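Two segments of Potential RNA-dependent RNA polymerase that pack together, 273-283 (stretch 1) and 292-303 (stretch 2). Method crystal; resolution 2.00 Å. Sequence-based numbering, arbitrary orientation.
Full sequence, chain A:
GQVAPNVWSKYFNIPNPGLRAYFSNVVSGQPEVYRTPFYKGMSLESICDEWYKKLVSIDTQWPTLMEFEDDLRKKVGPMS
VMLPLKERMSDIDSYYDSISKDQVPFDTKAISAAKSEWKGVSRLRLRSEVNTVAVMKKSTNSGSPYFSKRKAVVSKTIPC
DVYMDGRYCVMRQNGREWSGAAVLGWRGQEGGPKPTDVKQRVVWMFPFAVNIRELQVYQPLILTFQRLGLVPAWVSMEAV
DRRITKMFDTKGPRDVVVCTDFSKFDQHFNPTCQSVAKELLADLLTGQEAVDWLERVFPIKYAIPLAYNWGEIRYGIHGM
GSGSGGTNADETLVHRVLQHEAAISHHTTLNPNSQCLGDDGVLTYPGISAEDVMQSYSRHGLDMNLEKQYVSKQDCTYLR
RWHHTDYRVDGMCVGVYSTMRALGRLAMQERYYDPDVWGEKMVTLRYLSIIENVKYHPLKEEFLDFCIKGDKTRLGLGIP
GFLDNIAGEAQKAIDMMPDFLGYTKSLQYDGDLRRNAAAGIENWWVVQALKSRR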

ATOM      1  N   CYS A 273      17.848  -5.891   6.457  1.00 12.24           N
ATOM      2  CA  CYS A 273      16.780  -6.206   5.513  1.00 16.03           C
ATOM      3  C   CYS A 273      17.143  -5.769   4.099  1.00 15.79           C
ATOM      4  O   CYS A 273      16.892  -6.496   3.132  1.00 14.62           O
ATOM      5  N   GLN A 274      17.715  -4.569   3.963  1.00 15.94           N
ATOM      6  CA  GLN A 274      18.071  -4.053   2.646  1.00 16.60           C
ATOM      7  C   GLN A 274      19.061  -4.978   1.941  1.00 16.57           C
ATOM      8  O   GLN A 274      18.962  -5.212   0.730  1.00 16.43           O
ATOM      9  N   SER A 275      20.035  -5.515   2.683  1.00 16.38           N
ATOM     10  CA  SER A 275      21.030  -6.349   2.020  1.00 18.37           C
ATOM     11  C   SER A 275      20.419  -7.653   1.533  1.00 17.22           C
ATOM     12  O   SER A 275      20.916  -8.238   0.570  1.00 15.31           O
ATOM     13  N   VAL A 276      19.349  -8.128   2.184  1.00 18.04           N
ATOM     14  CA  VAL A 276      18.656  -9.325   1.705  1.00 15.50           C
ATOM     15  C   VAL A 276      17.903  -9.021   0.417  1.00 16.75           C
ATOM     16  O   VAL A 276      17.943  -9.802  -0.543  1.00 15.23           O
ATOM     17  N   ALA A 277      17.180  -7.893   0.387  1.00 14.00           N
ATOM     18  CA  ALA A 277      16.550  -7.454  -0.856  1.00 14.29           C
ATOM     19  C   ALA A 277      17.573  -7.369  -1.977  1.00 16.65           C
ATOM     20  O   ALA A 277      17.313  -7.806  -3.101  1.00 15.93           O
ATOM     21  N   LYS A 278      18.750  -6.810  -1.688  1.00 15.31           N
ATOM     22  CA  LYS A 278      19.745  -6.646  -2.738  1.00 15.19           C
ATOM     23  C   LYS A 278      20.229  -7.992  -3.248  1.00 17.60           C
ATOM     24  O   LYS A 278      20.502  -8.147  -4.444  1.00 17.94           O
ATOM     25  N   GLU A 279      20.358  -8.973  -2.349  1.00 18.04           N
ATOM     26  CA  GLU A 279      20.811 -10.298  -2.756  1.00 19.77           C
ATOM     27  C   GLU A 279      19.777 -10.997  -3.634  1.00 19.24           C
ATOM     28  O   GLU A 279      20.127 -11.646  -4.626  1.00 18.46           O
ATOM     29  N   LEU A 280      18.498 -10.904  -3.264  1.00 17.02           N
ATOM     30  CA  LEU A 280      17.447 -11.506  -4.082  1.00 16.71           C
ATOM     31  C   LEU A 280      17.380 -10.854  -5.456  1.00 18.77           C
ATOM     32  O   LEU A 280      17.215 -11.536  -6.478  1.00 18.66           O
ATOM     33  N   LEU A 281      17.459  -9.518  -5.492  1.00 17.56           N
ATOM     34  CA  LEU A 281      17.441  -8.808  -6.769  1.00 19.87           C
ATOM     35  C   LEU A 281      18.644  -9.187  -7.628  1.00 19.98           C
ATOM     36  O   LEU A 281      18.518  -9.353  -8.848  1.00 20.02           O
ATOM     37  N   ALA A 282      19.818  -9.334  -7.011  1.00 16.90           N
ATOM     38  CA  ALA A 282      20.995  -9.715  -7.785  1.00 20.89           C
ATOM     39  C   ALA A 282      20.827 -11.109  -8.384  1.00 22.10           C
ATOM     40  O   ALA A 282      21.299 -11.379  -9.496  1.00 21.71           O
ATOM     41  N   ASP A 283      20.142 -12.006  -7.668  1.00 20.17           N
ATOM     42  CA  ASP A 283      19.832 -13.323  -8.221  1.00 21.93           C
ATOM     43  C   ASP A 283      18.896 -13.214  -9.420  1.00 23.81           C
ATOM     44  O   ASP A 283      19.094 -13.878 -10.443  1.00 24.06           O
ATOM     45  N   ASP A 292      25.371  -2.289 -12.175  1.00 26.81           N
ATOM     46  CA  ASP A 292      25.457  -0.861 -11.889  1.00 29.84           C
ATOM     47  C   ASP A 292      24.236  -0.361 -11.133  1.00 24.92           C
ATOM     48  O   ASP A 292      24.364   0.442 -10.204  1.00 27.63           O
ATOM     49  N   TRP A 293      23.048  -0.786 -11.564  1.00 23.34           N
ATOM     50  CA  TRP A 293      21.810  -0.436 -10.884  1.00 20.09           C
ATOM     51  C   TRP A 293      21.848  -0.830  -9.407  1.00 20.94           C
ATOM     52  O   TRP A 293      21.400  -0.068  -8.542  1.00 19.87           O
ATOM     53  N   LEU A 294      22.368  -2.024  -9.105  1.00 17.46           N
ATOM     54  CA  LEU A 294      22.385  -2.499  -7.725  1.00 20.33           C
ATOM     55  C   LEU A 294      23.313  -1.660  -6.853  1.00 22.51           C
ATOM     56  O   LEU A 294      23.048  -1.476  -5.657  1.00 21.51           O
ATOM     57  N   GLU A 295      24.403  -1.145  -7.428  1.00 23.14           N
ATOM     58  CA  GLU A 295      25.342  -0.342  -6.655  1.00 22.57           C
ATOM     59  C   GLU A 295      24.905   1.116  -6.570  1.00 24.23           C
ATOM     60  O   GLU A 295      25.166   1.776  -5.562  1.00 23.27           O
ATOM     61  N   ARG A 296      24.271   1.644  -7.620  1.00 20.39           N
ATOM     62  CA  ARG A 296      23.998   3.077  -7.734  1.00 23.55           C
ATOM     63  C   ARG A 296      22.580   3.472  -7.364  1.00 20.83           C
ATOM     64  O   ARG A 296      22.385   4.496  -6.716  1.00 16.82           O
ATOM     65  N   VAL A 297      21.588   2.720  -7.823  1.00 15.89           N
ATOM     66  CA  VAL A 297      20.184   3.117  -7.714  1.00 18.17           C
ATOM     67  C   VAL A 297      19.500   2.456  -6.527  1.00 18.72           C
ATOM     68  O   VAL A 297      18.799   3.113  -5.755  1.00 16.54           O
ATOM     69  N   PHE A 298      19.638   1.135  -6.409  1.00 18.59           N
ATOM     70  CA  PHE A 298      19.026   0.403  -5.294  1.00 17.41           C
ATOM     71  C   PHE A 298      19.150   1.095  -3.935  1.00 13.87           C
ATOM     72  O   PHE A 298      18.160   1.110  -3.193  1.00 15.32           O
ATOM     73  N   PRO A 299      20.293   1.650  -3.536  1.00 17.59           N
ATOM     74  CA  PRO A 299      20.374   2.204  -2.171  1.00 18.75           C
ATOM     75  C   PRO A 299      19.628   3.513  -1.975  1.00 17.53           C
ATOM     76  O   PRO A 299      19.461   3.913  -0.820  1.00 15.94           O
ATOM     77  N   ILE A 300      19.200   4.202  -3.043  1.00 16.07           N
ATOM     78  CA  ILE A 300      18.712   5.580  -2.887  1.00 15.49           C
ATOM     79  C   ILE A 300      17.460   5.633  -2.025  1.00 14.06           C
ATOM     80  O   ILE A 300      17.283   6.554  -1.220  1.00 15.55           O
ATOM     81  N   LYS A 301      16.564   4.654  -2.178  1.00 15.25           N
ATOM     82  CA  LYS A 301      15.316   4.702  -1.427  1.00 14.69           C
ATOM     83  C   LYS A 301      15.550   4.599   0.079  1.00 16.27           C
ATOM     84  O   LYS A 301      14.656   4.957   0.856  1.00 16.69           O
ATOM     85  N   TYR A 302      16.729   4.125   0.503  1.00 14.91           N
ATOM     86  CA  TYR A 302      17.087   4.001   1.913  1.00 14.03           C
ATOM     87  C   TYR A 302      17.983   5.130   2.410  1.00 16.82           C
ATOM     88  O   TYR A 302      18.375   5.127   3.583  1.00 15.08           O
ATOM     89  N   ALA A 303      18.333   6.087   1.548  1.00 15.37           N
ATOM     90  CA  ALA A 303      19.251   7.153   1.934  1.00 14.83           C
ATOM     91  C   ALA A 303      18.891   8.528   1.377  1.00 14.96           C
ATOM     92  O   ALA A 303      19.590   9.493   1.692  1.00 18.19           O
TER

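What polar contact ties the two stretches together? Lys 278 is extended, with all four chi angles t. Its CA-to-CB bond points sideways, and the extended chain carries the amine to Glu 295, where NZ donates to OE2 at 2.9 Å in a salt bridge. The CA-to-CB bond of Glu 295 points away, but chi1 and chi2, both m, fold its carboxylate back. A water makes a second connection between the stretches, accepting from Lys 278 NZ at 2.6 Å and donating to Leu 294 O at 3.0 Å.

What does Phe 298 fill? With chi1 t, its CA-to-CB bond points toward the helix, and the ring packs against it. Lys 278 CB lies over one face, 4.1 Å from the ring centroid, while Ala 277 CB meets the edge, 3.9 Å from Phe 298 CZ. Leu 281 CD1 approaches Phe 298 CE1 at 3.6 Å.

How does the packing continue beside this ring? The helices run nearly antiparallel, and Leu 294 (m, t) points in, its CD2 3.9 Å from Leu 281 CB and its CD1 3.7 Å from Ala 282 CB. Leu 281 (m, t) also reaches the Trp 293 ring edge, CD1 to CZ3 at 4.0 Å.

What closes the other end? Gln 274 (m, t) lies across Tyr 302 (chi1 m): its CG sits 3.3 Å from the Tyr 302 ring centroid, almost exactly along the normal, a CH-pi contact.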

ATOM      1  CB  CYS A 273      15.473  -5.540   5.930  1.00 16.34           C
ATOM      2  SG  CYS A 273      14.820  -6.127   7.484  1.00 21.74           S
ATOM      3  CB  GLN A 274      18.651  -2.642   2.783  1.00 16.02           C
ATOM      4  CG  GLN A 274      17.678  -1.586   3.311  1.00 15.70           C
ATOM      5  CD  GLN A 274      18.408  -0.370   3.928  1.00 16.98           C
ATOM      6  OE1 GLN A 274      19.496   0.004   3.482  1.00 16.74           O
ATOM      7  NE2 GLN A 274      17.807   0.231   4.968  1.00 14.68           N
ATOM      8  CB  SER A 275      22.216  -6.621   2.945  1.00 20.55           C
ATOM      9  OG  SER A 275      21.776  -7.391   4.041  1.00 26.19           O
ATOM     10  CB  VAL A 276      17.701  -9.885   2.774  1.00 17.58           C
ATOM     11  CG1 VAL A 276      16.905 -11.066   2.193  1.00 17.46           C
ATOM     12  CG2 VAL A 276      18.458 -10.312   4.012  1.00 20.04           C
ATOM     13  CB  ALA A 277      15.863  -6.096  -0.668  1.00 14.56           C
ATOM     14  CB  LYS A 278      20.925  -5.828  -2.225  1.00 18.83           C
ATOM     15  CG  LYS A 278      21.921  -5.465  -3.311  1.00 19.72           C
ATOM     16  CD  LYS A 278      23.053  -4.617  -2.726  1.00 25.69           C
ATOM     17  CE  LYS A 278      24.128  -4.361  -3.764  1.00 31.77           C
ATOM     18  NZ  LYS A 278      25.238  -3.558  -3.174  1.00 30.96           N
ATOM     19  CB  GLU A 279      21.138 -11.155  -1.526  1.00 24.06           C
ATOM     20  CG  GLU A 279      21.785 -12.467  -1.921  1.00 30.89           C
ATOM     21  CD  GLU A 279      22.249 -13.312  -0.739  1.00 37.78           C
ATOM     22  OE1 GLU A 279      22.416 -12.770   0.374  1.00 39.16           O
ATOM     23  OE2 GLU A 279      22.459 -14.531  -0.935  1.00 39.47           O
ATOM     24  CB  LEU A 280      16.105 -11.386  -3.373  1.00 16.92           C
ATOM     25  CG  LEU A 280      16.029 -12.099  -2.025  1.00 20.77           C
ATOM     26  CD1 LEU A 280      14.692 -11.786  -1.356  1.00 18.04           C
ATOM     27  CD2 LEU A 280      16.205 -13.598  -2.222  1.00 17.49           C
ATOM     28  CB  LEU A 281      17.419  -7.297  -6.528  1.00 17.55           C
ATOM     29  CG  LEU A 281      16.090  -6.809  -5.971  1.00 19.91           C
ATOM     30  CD1 LEU A 281      16.181  -5.312  -5.667  1.00 19.74           C
ATOM     31  CD2 LEU A 281      15.013  -7.089  -6.992  1.00 17.98           C
ATOM     32  CB  ALA A 282      22.250  -9.633  -6.916  1.00 23.66           C
ATOM     33  CB  ASP A 283      19.203 -14.213  -7.143  1.00 22.34           C
ATOM     34  CG  ASP A 283      19.047 -15.659  -7.603  1.00 27.30           C
ATOM     35  OD1 ASP A 283      20.069 -16.360  -7.694  1.00 29.14           O
ATOM     36  OD2 ASP A 283      17.911 -16.084  -7.902  1.00 26.11           O
ATOM     37  CB  ASP A 292      25.613  -0.080 -13.182  1.00 34.16           C
ATOM     38  CG  ASP A 292      27.049   0.025 -13.612  1.00 46.14           C
ATOM     39  OD1 ASP A 292      27.921   0.114 -12.721  1.00 54.82           O
ATOM     40  OD2 ASP A 292      27.313  -0.020 -14.830  1.00 47.83           O
ATOM     41  CB  TRP A 293      20.640  -1.112 -11.595  1.00 17.63           C
ATOM     42  CG  TRP A 293      19.289  -0.734 -11.073  1.00 18.58           C
ATOM     43  CD1 TRP A 293      18.470   0.259 -11.550  1.00 16.42           C
ATOM     44  CD2 TRP A 293      18.589  -1.344  -9.980  1.00 17.10           C
ATOM     45  NE1 TRP A 293      17.310   0.301 -10.821  1.00 15.21           N
ATOM     46  CE2 TRP A 293      17.355  -0.667  -9.847  1.00 16.80           C
ATOM     47  CE3 TRP A 293      18.883  -2.401  -9.102  1.00 19.79           C
ATOM     48  CZ2 TRP A 293      16.411  -1.013  -8.874  1.00 14.63           C
ATOM     49  CZ3 TRP A 293      17.949  -2.738  -8.128  1.00 18.48           C
ATOM     50  CH2 TRP A 293      16.726  -2.046  -8.028  1.00 16.50           C
ATOM     51  CB  LEU A 294      22.795  -3.972  -7.693  1.00 21.38           C
ATOM     52  CG  LEU A 294      21.715  -4.940  -8.172  1.00 21.64           C
ATOM     53  CD1 LEU A 294      22.330  -6.283  -8.591  1.00 20.51           C
ATOM     54  CD2 LEU A 294      20.677  -5.149  -7.056  1.00 18.72           C
ATOM     55  CB  GLU A 295      26.744  -0.443  -7.241  1.00 30.26           C
ATOM     56  CG  GLU A 295      27.341  -1.851  -7.164  1.00 38.74           C
ATOM     57  CD  GLU A 295      27.431  -2.359  -5.727  1.00 41.06           C
ATOM     58  OE1 GLU A 295      27.841  -1.576  -4.833  1.00 48.76           O
ATOM     59  OE2 GLU A 295      27.049  -3.522  -5.492  1.00 36.26           O
ATOM     60  CB  ARG A 296      24.240   3.571  -9.161  1.00 28.73           C
ATOM     61  CG  ARG A 296      25.657   3.907  -9.520  1.00 38.41           C
ATOM     62  CD  ARG A 296      25.769   3.978 -11.040  1.00 37.33           C
ATOM     63  NE  ARG A 296      25.672   5.332 -11.568  1.00 38.74           N
ATOM     64  CZ  ARG A 296      26.649   6.227 -11.479  1.00 42.09           C
ATOM     65  NH1 ARG A 296      27.789   5.913 -10.866  1.00 47.33           N
ATOM     66  NH2 ARG A 296      26.494   7.429 -11.996  1.00 39.41           N
ATOM     67  CB  VAL A 297      19.434   2.784  -9.025  1.00 17.63           C
ATOM     68  CG1 VAL A 297      17.951   3.157  -8.894  1.00 14.50           C
ATOM     69  CG2 VAL A 297      20.087   3.466 -10.221  1.00 19.30           C
ATOM     70  CB  PHE A 298      19.618  -1.013  -5.214  1.00 17.42           C
ATOM     71  CG  PHE A 298      19.114  -1.792  -4.034  1.00 18.56           C
ATOM     72  CD1 PHE A 298      17.894  -2.449  -4.101  1.00 17.79           C
ATOM     73  CD2 PHE A 298      19.824  -1.820  -2.840  1.00 19.34           C
ATOM     74  CE1 PHE A 298      17.401  -3.139  -3.007  1.00 15.77           C
ATOM     75  CE2 PHE A 298      19.327  -2.514  -1.745  1.00 18.22           C
ATOM     76  CZ  PHE A 298      18.113  -3.167  -1.839  1.00 17.93           C
ATOM     77  CB  PRO A 299      21.880   2.410  -1.938  1.00 20.23           C
ATOM     78  CG  PRO A 299      22.524   2.283  -3.251  1.00 25.44           C
ATOM     79  CD  PRO A 299      21.625   1.519  -4.158  1.00 17.85           C
ATOM     80  CB  ILE A 300      18.472   6.223  -4.271  1.00 15.01           C
ATOM     81  CG1 ILE A 300      19.805   6.444  -4.981  1.00 16.86           C
ATOM     82  CG2 ILE A 300      17.669   7.524  -4.162  1.00 12.01           C
ATOM     83  CD1 ILE A 300      19.633   6.761  -6.447  1.00 18.93           C
ATOM     84  CB  LYS A 301      14.370   3.600  -1.905  1.00 18.59           C
ATOM     85  CG  LYS A 301      14.881   2.171  -1.557  1.00 17.23           C
ATOM     86  CD  LYS A 301      13.945   1.063  -2.053  1.00 17.86           C
ATOM     87  CE  LYS A 301      14.208   0.698  -3.516  1.00 18.76           C
ATOM     88  NZ  LYS A 301      15.454  -0.118  -3.688  1.00 18.58           N
ATOM     89  CB  TYR A 302      17.778   2.653   2.158  1.00 17.64           C
ATOM     90  CG  TYR A 302      16.932   1.486   1.683  1.00 15.93           C
ATOM     91  CD1 TYR A 302      15.734   1.191   2.312  1.00 17.01           C
ATOM     92  CD2 TYR A 302      17.315   0.707   0.586  1.00 16.10           C
ATOM     93  CE1 TYR A 302      14.928   0.138   1.876  1.00 17.46           C
ATOM     94  CE2 TYR A 302      16.512  -0.357   0.147  1.00 16.77           C
ATOM     95  CZ  TYR A 302      15.318  -0.623   0.805  1.00 15.80           C
ATOM     96  OH  TYR A 302      14.493  -1.664   0.419  1.00 18.65           O
ATOM     97  CB  ALA A 303      20.684   6.801   1.504  1.00 16.92           C
TER
HETATM   98  O   HOH W   1      23.973  -1.331  -2.816  1.00 34.92           O